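Local structure of serine-rich Repeat Adhesion Glycoprotein (Srr1) (Streptococcus agalactiae, 4MBO) at residues N194-M200 and S277-S283; T171-S175 and Y298-S302; N208-I213 and I269-T275. The protein binds fibrinogen as a serine-rich repeat surface adhesin, and so probably supports attachment of the streptococcus to its host. All blocks are in the same frame, centred on the assembly; numbering follows the deposited sequence.

Interaction 1 (N194-M200 and S277-S283)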
ATOM      1  N   ASN A 194       6.196 -19.130   2.043  1.00 15.11           N
ATOM      2  CA  ASN A 194       5.949 -19.901   0.833  1.00 15.87           C
ATOM      3  C   ASN A 194       5.066 -19.165  -0.182  1.00 16.32           C
ATOM      4  O   ASN A 194       4.132 -19.746  -0.736  1.00 17.33           O
ATOM      5  CB  ASN A 194       5.376 -21.299   1.123  1.00 16.42           C
ATOM      6  CG  ASN A 194       5.502 -22.251  -0.083  1.00 17.84           C
ATOM      7  OD1 ASN A 194       6.269 -22.011  -1.026  1.00 17.43           O
ATOM      8  ND2 ASN A 194       4.728 -23.326  -0.058  1.00 19.13           N
ATOM      9  N   PRO A 195       5.383 -17.901  -0.477  1.00 15.75           N
ATOM     10  CA  PRO A 195       4.594 -17.218  -1.502  1.00 16.76           C
ATOM     11  C   PRO A 195       4.708 -17.842  -2.911  1.00 18.45           C
ATOM     12  O   PRO A 195       3.828 -17.636  -3.771  1.00 20.03           O
ATOM     13  CB  PRO A 195       5.189 -15.798  -1.514  1.00 16.53           C
ATOM     14  CG  PRO A 195       6.545 -15.938  -0.975  1.00 17.25           C
ATOM     15  CD  PRO A 195       6.419 -17.017   0.091  1.00 16.25           C
ATOM     16  N   GLU A 196       5.799 -18.546  -3.170  1.00 19.20           N
ATOM     17  CA  GLU A 196       6.021 -19.184  -4.468  1.00 21.60           C
ATOM     18  C   GLU A 196       5.228 -20.492  -4.675  1.00 21.89           C
ATOM     19  O   GLU A 196       5.146 -21.012  -5.792  1.00 23.77           O
ATOM     20  CB  GLU A 196       7.522 -19.478  -4.653  1.00 24.64           C
ATOM     21  CG  GLU A 196       8.411 -18.247  -4.628  1.00 27.42           C
ATOM     22  CD  GLU A 196       8.422 -17.517  -5.943  1.00 35.42           C
ATOM     23  OE1 GLU A 196       8.993 -18.082  -6.903  1.00 40.94           O
ATOM     24  OE2 GLU A 196       7.871 -16.398  -6.023  1.00 40.04           O
ATOM     25  N   GLY A 197       4.666 -21.029  -3.605  1.00 20.44           N
ATOM     26  CA  GLY A 197       3.926 -22.288  -3.708  1.00 21.25           C
ATOM     27  C   GLY A 197       4.834 -23.427  -4.153  1.00 21.58           C
ATOM     28  O   GLY A 197       4.528 -24.136  -5.123  1.00 22.53           O
ATOM     29  N   LYS A 198       5.946 -23.588  -3.435  0.50 20.82           N
ATOM     30  CA  LYS A 198       6.936 -24.638  -3.684  0.50 22.05           C
ATOM     31  C   LYS A 198       7.052 -25.509  -2.444  0.50 21.92           C
ATOM     32  O   LYS A 198       6.576 -25.146  -1.372  0.50 20.91           O
ATOM     33  CB  LYS A 198       8.322 -24.030  -3.933  0.50 22.37           C
ATOM     34  CG  LYS A 198       8.413 -22.953  -5.002  0.50 23.12           C
ATOM     35  CD  LYS A 198       9.816 -22.324  -5.058  0.50 24.07           C
ATOM     36  CE  LYS A 198      10.893 -23.356  -5.392  0.50 25.69           C
ATOM     37  NZ  LYS A 198      12.250 -22.780  -5.645  0.50 26.26           N
ATOM     38  N   GLU A 199       7.675 -26.674  -2.570  1.00 23.54           N
ATOM     39  CA  GLU A 199       7.958 -27.441  -1.372  1.00 24.83           C
ATOM     40  C   GLU A 199       8.993 -26.644  -0.560  1.00 22.16           C
ATOM     41  O   GLU A 199       9.941 -26.076  -1.136  1.00 23.22           O
ATOM     42  CB  GLU A 199       8.537 -28.801  -1.715  1.00 27.99           C
ATOM     43  CG  GLU A 199       7.541 -29.725  -2.408  1.00 32.65           C
ATOM     44  CD  GLU A 199       6.344 -30.093  -1.517  1.00 35.20           C
ATOM     45  OE1 GLU A 199       6.562 -30.246  -0.290  1.00 41.01           O
ATOM     46  OE2 GLU A 199       5.198 -30.264  -2.038  1.00 35.69           O
ATOM     47  N   MET A 200       8.800 -26.594   0.750  1.00 20.38           N
ATOM     48  CA  MET A 200       9.790 -26.014   1.668  1.00 20.20           C
ATOM     49  C   MET A 200      10.274 -27.178   2.520  1.00 20.62           C
ATOM     50  O   MET A 200       9.489 -28.034   2.911  1.00 20.38           O
ATOM     51  CB  MET A 200       9.256 -24.862   2.510  1.00 19.40           C
ATOM     52  CG  MET A 200       8.700 -23.737   1.648  1.00 20.24           C
ATOM     53  SD  MET A 200       8.787 -22.123   2.432  1.00 19.36           S
ATOM     54  CE  MET A 200       8.042 -22.533   3.982  1.00 18.63           C
ATOM     55  N   SER A 277       8.908 -29.741   6.935  0.60 21.77           N
ATOM     56  CA  SER A 277       8.401 -29.745   5.573  0.60 23.60           C
ATOM     57  C   SER A 277       7.053 -29.061   5.473  0.60 22.94           C
ATOM     58  O   SER A 277       6.149 -29.326   6.271  0.60 22.97           O
ATOM     59  CB  SER A 277       8.267 -31.192   5.088  0.60 26.47           C
ATOM     60  OG  SER A 277       7.834 -31.263   3.737  0.60 30.06           O
ATOM     61  N   ILE A 278       6.938 -28.160   4.501  1.00 22.32           N
ATOM     62  CA  ILE A 278       5.677 -27.483   4.211  1.00 22.05           C
ATOM     63  C   ILE A 278       5.440 -27.768   2.736  1.00 21.43           C
ATOM     64  O   ILE A 278       6.325 -27.563   1.890  1.00 21.43           O
ATOM     65  CB  ILE A 278       5.742 -25.982   4.529  1.00 20.66           C
ATOM     66  CG1 ILE A 278       5.784 -25.794   6.065  1.00 20.52           C
ATOM     67  CG2 ILE A 278       4.551 -25.248   3.919  1.00 21.67           C
ATOM     68  CD1 ILE A 278       6.028 -24.383   6.543  1.00 20.83           C
ATOM     69  N   SER A 279       4.251 -28.266   2.416  0.70 23.08           N
ATOM     70  CA  SER A 279       3.966 -28.636   1.040  0.70 24.01           C
ATOM     71  C   SER A 279       3.770 -27.445   0.117  0.70 23.11           C
ATOM     72  O   SER A 279       3.506 -26.319   0.547  0.70 22.57           O
ATOM     73  CB  SER A 279       2.770 -29.582   0.946  0.70 27.77           C
ATOM     74  OG  SER A 279       1.574 -28.934   1.289  0.70 29.15           O
ATOM     75  N   SER A 280       3.844 -27.719  -1.174  1.00 22.52           N
ATOM     76  CA  SER A 280       3.719 -26.666  -2.192  1.00 21.70           C
ATOM     77  C   SER A 280       2.391 -25.940  -2.139  1.00 22.09           C
ATOM     78  O   SER A 280       2.339 -24.778  -2.518  1.00 22.94           O
ATOM     79  CB  SER A 280       3.948 -27.227  -3.591  1.00 23.44           C
ATOM     80  OG  SER A 280       2.994 -28.224  -3.882  1.00 25.87           O
ATOM     81  N   THR A 281       1.344 -26.625  -1.692  1.00 22.18           N
ATOM     82  CA  THR A 281      -0.002 -26.061  -1.625  1.00 23.71           C
ATOM     83  C   THR A 281      -0.347 -25.389  -0.309  1.00 22.46           C
ATOM     84  O   THR A 281      -1.483 -24.935  -0.112  1.00 23.04           O
ATOM     85  CB  THR A 281      -1.050 -27.155  -1.930  1.00 25.98           C
ATOM     86  OG1 THR A 281      -0.784 -28.289  -1.110  1.00 28.75           O
ATOM     87  CG2 THR A 281      -0.933 -27.572  -3.377  1.00 28.13           C
ATOM     88  N   THR A 282       0.637 -25.262   0.571  1.00 20.48           N
ATOM     89  CA  THR A 282       0.431 -24.597   1.838  1.00 20.56           C
ATOM     90  C   THR A 282       1.285 -23.347   1.924  1.00 18.46           C
ATOM     91  O   THR A 282       2.528 -23.431   1.835  1.00 17.90           O
ATOM     92  CB  THR A 282       0.836 -25.496   3.014  1.00 21.54           C
ATOM     93  OG1 THR A 282      -0.025 -26.636   3.048  1.00 25.68           O
ATOM     94  CG2 THR A 282       0.756 -24.775   4.335  1.00 21.99           C
ATOM     95  N   SER A 283       0.624 -22.205   2.089  1.00 17.68           N
ATOM     96  CA  SER A 283       1.311 -20.941   2.352  1.00 16.07           C
ATOM     97  C   SER A 283       0.714 -20.331   3.615  1.00 15.50           C
ATOM     98  O   SER A 283      -0.443 -20.623   3.982  1.00 16.49           O
ATOM     99  CB  SER A 283       1.169 -19.965   1.186  1.00 16.93           C
ATOM    100  OG  SER A 283       1.731 -20.501  -0.013  1.00 17.35           O
TER
HETATM  101  O   HOH W   1       8.471 -30.285   1.563  1.00 38.52           O

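Interaction 2 (T171-S175 and Y298-S302)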
ATOM      1  N   THR A 171      13.539 -22.985   0.821  1.00 17.46           N
ATOM      2  CA  THR A 171      12.719 -22.018   1.517  1.00 17.87           C
ATOM      3  C   THR A 171      12.406 -20.841   0.611  1.00 17.06           C
ATOM      4  O   THR A 171      13.096 -20.602  -0.375  1.00 17.26           O
ATOM      5  CB  THR A 171      13.408 -21.482   2.799  1.00 17.44           C
ATOM      6  OG1 THR A 171      14.671 -20.899   2.454  1.00 18.26           O
ATOM      7  CG2 THR A 171      13.670 -22.565   3.820  1.00 18.99           C
ATOM      8  N   ASN A 172      11.336 -20.119   0.917  1.00 15.32           N
ATOM      9  CA  ASN A 172      11.035 -18.868   0.226  1.00 16.14           C
ATOM     10  C   ASN A 172      10.123 -18.009   1.095  1.00 15.59           C
ATOM     11  O   ASN A 172       9.281 -18.522   1.791  1.00 15.28           O
ATOM     12  CB  ASN A 172      10.485 -19.042  -1.198  1.00 15.97           C
ATOM     13  CG  ASN A 172       9.093 -19.644  -1.256  1.00 17.13           C
ATOM     14  OD1 ASN A 172       8.126 -18.909  -1.408  1.00 16.93           O
ATOM     15  ND2 ASN A 172       8.995 -20.972  -1.160  1.00 17.58           N
ATOM     16  N   VAL A 173      10.317 -16.688   1.042  1.00 14.54           N
ATOM     17  CA  VAL A 173       9.622 -15.754   1.921  1.00 14.34           C
ATOM     18  C   VAL A 173       9.602 -14.356   1.319  1.00 14.54           C
ATOM     19  O   VAL A 173      10.477 -13.986   0.501  1.00 15.39           O
ATOM     20  CB  VAL A 173      10.338 -15.737   3.320  1.00 14.19           C
ATOM     21  CG1 VAL A 173      11.698 -15.028   3.211  1.00 14.50           C
ATOM     22  CG2 VAL A 173       9.491 -15.101   4.420  1.00 14.33           C
ATOM     23  N   ARG A 174       8.627 -13.567   1.740  1.00 13.56           N
ATOM     24  CA  ARG A 174       8.534 -12.150   1.346  1.00 14.47           C
ATOM     25  C   ARG A 174       7.785 -11.386   2.414  1.00 14.81           C
ATOM     26  O   ARG A 174       6.929 -11.953   3.076  1.00 16.66           O
ATOM     27  CB  ARG A 174       7.868 -11.994  -0.029  1.00 14.55           C
ATOM     28  CG  ARG A 174       7.810 -10.565  -0.524  1.00 15.97           C
ATOM     29  CD  ARG A 174       7.340 -10.476  -1.973  1.00 16.68           C
ATOM     30  NE  ARG A 174       6.050 -11.145  -2.155  1.00 19.18           N
ATOM     31  CZ  ARG A 174       5.422 -11.258  -3.326  1.00 20.60           C
ATOM     32  NH1 ARG A 174       5.947 -10.706  -4.418  1.00 21.68           N
ATOM     33  NH2 ARG A 174       4.272 -11.924  -3.405  1.00 20.52           N
ATOM     34  N   SER A 175       8.106 -10.113   2.627  1.00 14.46           N
ATOM     35  CA  SER A 175       7.373  -9.313   3.587  1.00 13.99           C
ATOM     36  C   SER A 175       7.187  -7.911   3.064  1.00 14.66           C
ATOM     37  O   SER A 175       7.850  -7.542   2.128  1.00 14.96           O
ATOM     38  CB  SER A 175       8.074  -9.302   4.920  1.00 14.63           C
ATOM     39  OG  SER A 175       9.342  -8.646   4.791  1.00 15.37           O
ATOM     40  N   TYR A 298      12.510  -7.333   9.273  1.00 17.40           N
ATOM     41  CA  TYR A 298      12.813  -8.467   8.417  1.00 16.01           C
ATOM     42  C   TYR A 298      12.017  -9.664   8.879  1.00 15.09           C
ATOM     43  O   TYR A 298      11.520  -9.729  10.022  1.00 15.41           O
ATOM     44  CB  TYR A 298      14.277  -8.857   8.442  1.00 18.36           C
ATOM     45  CG  TYR A 298      14.774  -9.404   9.769  1.00 18.56           C
ATOM     46  CD1 TYR A 298      14.596 -10.736  10.094  1.00 19.53           C
ATOM     47  CD2 TYR A 298      15.445  -8.594  10.690  1.00 21.61           C
ATOM     48  CE1 TYR A 298      15.044 -11.265  11.297  1.00 21.65           C
ATOM     49  CE2 TYR A 298      15.911  -9.112  11.897  1.00 22.83           C
ATOM     50  CZ  TYR A 298      15.718 -10.443  12.205  1.00 24.10           C
ATOM     51  OH  TYR A 298      16.151 -11.000  13.420  1.00 24.33           O
ATOM     52  N   SER A 299      11.862 -10.599   7.952  1.00 14.46           N
ATOM     53  CA  SER A 299      11.213 -11.897   8.220  1.00 14.66           C
ATOM     54  C   SER A 299      12.016 -13.008   7.612  1.00 15.21           C
ATOM     55  O   SER A 299      12.640 -12.839   6.559  1.00 17.25           O
ATOM     56  CB  SER A 299       9.816 -11.950   7.577  1.00 15.29           C
ATOM     57  OG  SER A 299       8.994 -10.932   8.084  1.00 15.11           O
ATOM     58  N   THR A 300      11.946 -14.186   8.227  1.00 15.30           N
ATOM     59  CA  THR A 300      12.648 -15.327   7.683  1.00 14.86           C
ATOM     60  C   THR A 300      11.774 -16.561   7.564  1.00 14.33           C
ATOM     61  O   THR A 300      10.704 -16.631   8.135  1.00 14.51           O
ATOM     62  CB  THR A 300      13.811 -15.784   8.603  1.00 15.27           C
ATOM     63  OG1 THR A 300      13.284 -16.449   9.765  1.00 16.11           O
ATOM     64  CG2 THR A 300      14.725 -14.653   9.002  1.00 18.73           C
ATOM     65  N   VAL A 301      12.307 -17.536   6.828  1.00 14.74           N
ATOM     66  CA  VAL A 301      11.894 -18.915   6.936  1.00 14.86           C
ATOM     67  C   VAL A 301      13.286 -19.560   7.142  1.00 14.48           C
ATOM     68  O   VAL A 301      14.106 -19.609   6.185  1.00 15.50           O
ATOM     69  CB  VAL A 301      11.173 -19.470   5.721  1.00 15.31           C
ATOM     70  CG1 VAL A 301      10.979 -20.964   5.894  1.00 16.76           C
ATOM     71  CG2 VAL A 301       9.833 -18.807   5.557  1.00 15.95           C
ATOM     72  N   SER A 302      13.586 -19.969   8.374  1.00 15.20           N
ATOM     73  CA  SER A 302      14.960 -20.359   8.713  1.00 15.65           C
ATOM     74  C   SER A 302      14.981 -21.218   9.933  1.00 16.36           C
ATOM     75  O   SER A 302      13.946 -21.558  10.474  1.00 16.43           O
ATOM     76  CB  SER A 302      15.779 -19.083   9.057  1.00 16.61           C
ATOM     77  OG  SER A 302      15.271 -18.414  10.254  1.00 16.14           O
TER

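Interaction 3 (N208-I213 and I269-T275)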
ATOM      1  N   ASN A 208      13.316 -27.969  12.679  1.00 18.19           N
ATOM      2  CA  ASN A 208      12.078 -27.499  12.074  1.00 17.69           C
ATOM      3  C   ASN A 208      12.276 -26.201  11.297  1.00 16.57           C
ATOM      4  O   ASN A 208      13.245 -25.454  11.511  1.00 15.96           O
ATOM      5  CB  ASN A 208      11.018 -27.202  13.149  1.00 18.46           C
ATOM      6  CG  ASN A 208      10.405 -28.436  13.774  1.00 20.79           C
ATOM      7  OD1 ASN A 208      10.628 -29.562  13.332  1.00 22.24           O
ATOM      8  ND2 ASN A 208       9.586 -28.216  14.786  1.00 21.28           N
ATOM      9  N   LEU A 209      11.295 -25.910  10.455  1.00 16.26           N
ATOM     10  CA  LEU A 209      11.183 -24.608   9.810  1.00 15.51           C
ATOM     11  C   LEU A 209      10.595 -23.617  10.851  1.00 15.05           C
ATOM     12  O   LEU A 209       9.652 -23.946  11.574  1.00 14.83           O
ATOM     13  CB  LEU A 209      10.259 -24.699   8.617  1.00 16.19           C
ATOM     14  CG  LEU A 209      10.773 -25.531   7.440  1.00 17.14           C
ATOM     15  CD1 LEU A 209       9.574 -26.009   6.596  1.00 19.06           C
ATOM     16  CD2 LEU A 209      11.769 -24.734   6.616  1.00 17.72           C
ATOM     17  N   TYR A 210      11.196 -22.441  10.917  1.00 14.46           N
ATOM     18  CA  TYR A 210      10.767 -21.338  11.777  1.00 15.10           C
ATOM     19  C   TYR A 210      10.642 -20.060  10.954  1.00 14.06           C
ATOM     20  O   TYR A 210      11.239 -19.913   9.885  1.00 15.06           O
ATOM     21  CB  TYR A 210      11.762 -21.042  12.913  1.00 14.77           C
ATOM     22  CG  TYR A 210      11.946 -22.082  13.954  1.00 16.84           C
ATOM     23  CD1 TYR A 210      12.784 -23.172  13.721  1.00 17.73           C
ATOM     24  CD2 TYR A 210      11.356 -21.975  15.217  1.00 18.60           C
ATOM     25  CE1 TYR A 210      12.987 -24.137  14.684  1.00 19.67           C
ATOM     26  CE2 TYR A 210      11.542 -22.961  16.179  1.00 21.33           C
ATOM     27  CZ  TYR A 210      12.371 -24.029  15.908  1.00 23.04           C
ATOM     28  OH  TYR A 210      12.617 -25.027  16.828  1.00 28.00           O
ATOM     29  N   THR A 211       9.812 -19.152  11.454  1.00 13.71           N
ATOM     30  CA  THR A 211       9.762 -17.774  10.948  1.00 13.53           C
ATOM     31  C   THR A 211      10.127 -16.826  12.080  1.00 13.87           C
ATOM     32  O   THR A 211       9.539 -16.874  13.149  1.00 13.72           O
ATOM     33  CB  THR A 211       8.429 -17.406  10.322  1.00 14.01           C
ATOM     34  OG1 THR A 211       8.347 -18.021   9.044  1.00 15.12           O
ATOM     35  CG2 THR A 211       8.277 -15.894  10.177  1.00 14.34           C
ATOM     36  N   ILE A 212      11.186 -16.033  11.853  1.00 14.16           N
ATOM     37  CA  ILE A 212      11.617 -15.031  12.777  1.00 15.51           C
ATOM     38  C   ILE A 212      11.285 -13.667  12.136  1.00 15.21           C
ATOM     39  O   ILE A 212      11.549 -13.423  10.944  1.00 15.15           O
ATOM     40  CB  ILE A 212      13.133 -15.041  13.015  1.00 17.57           C
ATOM     41  CG1 ILE A 212      13.685 -16.454  13.306  1.00 21.55           C
ATOM     42  CG2 ILE A 212      13.479 -14.033  14.105  1.00 19.13           C
ATOM     43  CD1 ILE A 212      12.950 -17.209  14.342  1.00 25.20           C
ATOM     44  N   ILE A 213      10.696 -12.795  12.944  1.00 14.34           N
ATOM     45  CA  ILE A 213      10.386 -11.419  12.542  1.00 15.43           C
ATOM     46  C   ILE A 213      11.149 -10.541  13.520  1.00 16.47           C
ATOM     47  O   ILE A 213      11.019 -10.686  14.749  1.00 17.10           O
ATOM     48  CB  ILE A 213       8.887 -11.153  12.597  1.00 15.91           C
ATOM     49  CG1 ILE A 213       8.202 -12.000  11.493  1.00 16.12           C
ATOM     50  CG2 ILE A 213       8.593  -9.664  12.418  1.00 16.71           C
ATOM     51  CD1 ILE A 213       6.729 -12.197  11.680  1.00 18.06           C
ATOM     52  N   ILE A 269      10.117 -11.895  17.133  1.00 15.63           N
ATOM     53  CA  ILE A 269       8.963 -12.802  17.223  1.00 15.61           C
ATOM     54  C   ILE A 269       9.427 -14.083  16.519  1.00 15.18           C
ATOM     55  O   ILE A 269       9.953 -14.036  15.390  1.00 15.28           O
ATOM     56  CB  ILE A 269       7.731 -12.216  16.522  1.00 16.34           C
ATOM     57  CG1 ILE A 269       7.161 -11.091  17.375  1.00 17.32           C
ATOM     58  CG2 ILE A 269       6.671 -13.279  16.241  1.00 15.68           C
ATOM     59  CD1 ILE A 269       6.134 -10.241  16.659  1.00 17.76           C
ATOM     60  N   THR A 270       9.276 -15.229  17.190  1.00 13.93           N
ATOM     61  CA  THR A 270       9.716 -16.498  16.665  1.00 13.63           C
ATOM     62  C   THR A 270       8.546 -17.469  16.619  1.00 13.31           C
ATOM     63  O   THR A 270       7.916 -17.765  17.633  1.00 14.80           O
ATOM     64  CB  THR A 270      10.816 -17.123  17.570  1.00 14.77           C
ATOM     65  OG1 THR A 270      11.937 -16.219  17.655  1.00 16.78           O
ATOM     66  CG2 THR A 270      11.297 -18.438  16.998  1.00 15.77           C
ATOM     67  N   ILE A 271       8.237 -17.937  15.414  1.00 12.63           N
ATOM     68  CA  ILE A 271       7.164 -18.885  15.145  1.00 13.32           C
ATOM     69  C   ILE A 271       7.745 -20.210  14.702  1.00 14.54           C
ATOM     70  O   ILE A 271       8.408 -20.273  13.675  1.00 15.04           O
ATOM     71  CB  ILE A 271       6.241 -18.386  14.012  1.00 14.05           C
ATOM     72  CG1 ILE A 271       5.620 -17.054  14.418  1.00 15.32           C
ATOM     73  CG2 ILE A 271       5.143 -19.399  13.750  1.00 15.34           C
ATOM     74  CD1 ILE A 271       5.067 -16.245  13.241  1.00 16.43           C
ATOM     75  N   ASP A 272       7.469 -21.273  15.468  1.00 15.46           N
ATOM     76  CA  ASP A 272       7.873 -22.648  15.126  1.00 16.06           C
ATOM     77  C   ASP A 272       6.747 -23.241  14.262  1.00 16.12           C
ATOM     78  O   ASP A 272       5.598 -23.320  14.713  1.00 16.65           O
ATOM     79  CB  ASP A 272       7.978 -23.445  16.426  1.00 18.23           C
ATOM     80  CG  ASP A 272       8.432 -24.879  16.252  1.00 19.94           C
ATOM     81  OD1 ASP A 272       8.562 -25.410  15.123  1.00 19.92           O
ATOM     82  OD2 ASP A 272       8.625 -25.519  17.345  1.00 22.74           O
ATOM     83  N   TRP A 273       7.064 -23.610  13.025  1.00 15.33           N
ATOM     84  CA  TRP A 273       6.060 -24.214  12.136  1.00 15.22           C
ATOM     85  C   TRP A 273       5.770 -25.682  12.459  1.00 17.54           C
ATOM     86  O   TRP A 273       4.906 -26.293  11.835  1.00 17.83           O
ATOM     87  CB  TRP A 273       6.398 -23.993  10.679  1.00 15.27           C
ATOM     88  CG  TRP A 273       6.404 -22.540  10.312  1.00 14.43           C
ATOM     89  CD1 TRP A 273       7.486 -21.815   9.919  1.00 15.00           C
ATOM     90  CD2 TRP A 273       5.277 -21.642  10.278  1.00 14.06           C
ATOM     91  NE1 TRP A 273       7.108 -20.526   9.631  1.00 14.96           N
ATOM     92  CE2 TRP A 273       5.767 -20.381   9.906  1.00 13.87           C
ATOM     93  CE3 TRP A 273       3.919 -21.768  10.588  1.00 15.07           C
ATOM     94  CZ2 TRP A 273       4.942 -19.257   9.790  1.00 14.28           C
ATOM     95  CZ3 TRP A 273       3.096 -20.632  10.488  1.00 14.53           C
ATOM     96  CH2 TRP A 273       3.615 -19.412  10.082  1.00 14.38           C
ATOM     97  N   LYS A 274       6.518 -26.224  13.404  1.00 17.85           N
ATOM     98  CA  LYS A 274       6.243 -27.579  13.953  1.00 20.46           C
ATOM     99  C   LYS A 274       6.423 -28.701  12.954  1.00 22.04           C
ATOM    100  O   LYS A 274       5.833 -29.801  13.116  1.00 23.17           O
ATOM    101  CB  LYS A 274       4.845 -27.664  14.540  1.00 22.60           C
ATOM    102  CG  LYS A 274       4.485 -26.585  15.528  1.00 25.88           C
ATOM    103  CD  LYS A 274       3.114 -26.872  16.103  1.00 30.85           C
ATOM    104  CE  LYS A 274       2.527 -25.688  16.834  1.00 35.96           C
ATOM    105  NZ  LYS A 274       3.363 -25.146  17.942  1.00 40.75           N
ATOM    106  N   THR A 275       7.258 -28.452  11.957  1.00 19.53           N
ATOM    107  CA  THR A 275       7.577 -29.422  10.908  1.00 20.08           C
ATOM    108  C   THR A 275       8.812 -29.012  10.186  1.00 19.95           C
ATOM    109  O   THR A 275       9.199 -27.843  10.238  1.00 18.95           O
ATOM    110  CB  THR A 275       6.423 -29.561   9.873  1.00 22.40           C
ATOM    111  OG1 THR A 275       6.760 -30.577   8.899  1.00 25.36           O
ATOM    112  CG2 THR A 275       6.148 -28.232   9.184  1.00 22.66           C
TER
HETATM  113  O   HOH W   2      10.757 -26.462  18.439  1.00 38.18           O

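Interaction 1 (N194-M200 and S277-S283)
Side-chain groups carry much of the bonding between these two segments. Ser283 OG donates to Asn194 O at 2.6 Å, and Asn194 ND2 donates to Thr282 O at 2.9 Å, so the backbone carbonyl and the side chain of Asn194 bind Ser283 and Thr282, where strand 283-290 begins. The Asn194 side chain also works within its own loop, where Lys198 N donates to Asn194 OD1 at 2.9 Å and spans the type I turn from Asn194 to Gly197. Farther along, Ser280 N donates to Glu199 OE2 at 3.0 Å, tying the carboxylate to the start of the second type I turn, Ser279 to Thr282. Met200 and Ile278 then form a hydrogen-bonded antiparallel pair, with Met200 N to Ile278 O at 2.9 Å and Ile278 N to Met200 O at 3.0 Å. Water 1 lies 2.7 Å from Glu199 OE1, 2.8 Å from Met200 O and 2.5 Å from Ser277 OG, linking the two segments beside this pair. Packing is modest: Met200 CE meets Ile278 CD1 at 3.7 Å, Ser280 CA makes a CA-H...O contact with Lys198 O at 3.3 Å, and Gly197 CA lies 3.2 Å from Ser280 O. Strand 186-202 pairs antiparallel with both 277-278 and 283-290; its irregular part lies beside the Ser279-Thr282 turn between them, in the C-terminal adhesin domain.

Interaction 2 (T171-S175 and Y298-S302)
This is face-to-face packing in the beta sandwich of the C-terminal adhesin domain: strand 169-181 belongs to one sheet, strand 295-302 to the other. The short segments run nearly antiparallel, at 165°, with axes approaching to 6.5 Å, and side chains rather than backbone hydrogen bonds join them. Tyr298 points away, packs on Ile212 and has its hydroxyl bonded to Gln306. Ser299 turns inward, its OG 3.7 Å from Ser175 CB. The polar ends of this serine pair are satisfied by strand 186-202, Ser299 OG bonding Thr191 and Tyr189 and Ser175 OG bonding the same Tyr189 hydroxyl. Val173 reaches the backbone between Ser299 and Val301, with CG1 4.1 Å from Ser299 O and CG2 4.2 Å from Thr300 C. Thr300 itself points away; a MES molecule, probably from the crystallisation liquor, lies about 4 Å from its side chain. Val301 buries the largest area of the contact: its CG2 is 3.8 Å from both Val173 CB and Asn172 O, while its CG1 meets Thr171 CG2 at 3.8 Å. Such small side chains suit the close approach of the strands, and the Thr171 hydroxyl finds its partner in Ser310. At the end of the segment Ser302 drops out of the contact, its OG accepting a hydrogen bond from Thr300 OG1 at 2.8 Å.

Interaction 3 (N208-I213 and I269-T275)
Strands 210-215 and 269-272 are antiparallel neighbours in one sheet of the adhesin's beta sandwich; the axes of 210-213 and 269-272 approach to 4.7 Å. Ile213 and Ile269 form a hydrogen-bonded pair, with Ile213 N to Ile269 O and Ile269 N to Ile213 O both 2.8 Å. Thr211 and Ile271 repeat it, with Thr211 N to Ile271 O at 2.9 Å and Ile271 N to Thr211 O at 2.8 Å. Next along, Trp273 N donates to Leu209 O at 3.0 Å and Leu209 N to Thr275 O at 2.9 Å, so backbone pairing continues through the bend at Trp273 and Lys274. Just before it, Asp272 OD1 accepts from Lys274 N at 2.8 Å, an Asx turn, and from Asn208 ND2 at 3.0 Å. The same OD1 lies over one face of the Tyr210 ring, and water 2 joins Tyr210 OH (2.8 Å) to Asp272 OD2 (2.6 Å). On the sheet face carrying Thr211, Ile213, Ile269 and Ile271, the first two reach Ile193 and Tyr189 of strand 186-202. Trp273 NE1 donates there to Thr211 OG1 at 2.9 Å, which also bonds Thr300 O, and the indole stacks on Tyr284 and meets Tyr260 edge-to-face. On the other, Ile212 CD1 meets Thr270 CG2 at 3.4 Å. Carboxylate, amide and water gather around Tyr210 and Asp272; the Thr211-Ile213 face is mainly aliphatic and aromatic, with its indole NH satisfied.

How the interactions relate
All three contacts lie within the C-terminal adhesin domain, and along the chain interaction 3 is nested inside interaction 1, itself inside interaction 2. Interaction 2 spans the sandwich, and each of its strands leads to another contact. Asn172 ND2 bonds Asn194 OD1 at 2.9 Å, reaching interaction 1, whose centre is 12 Å away. Ser302 N to Tyr210 O and Thr300 N to Ile212 O, both 2.8 Å, join interaction 2 to interaction 3, centred 10 Å away. Interactions 1 and 3, with centres 14 Å apart, meet where Leu209 CD1 packs 3.8 Å from Ile278 CG1. Gly197 lies about 8 Å, and the Asn172 side chain about 9 Å, from a bound calcium ion, too far for either to be a ligand.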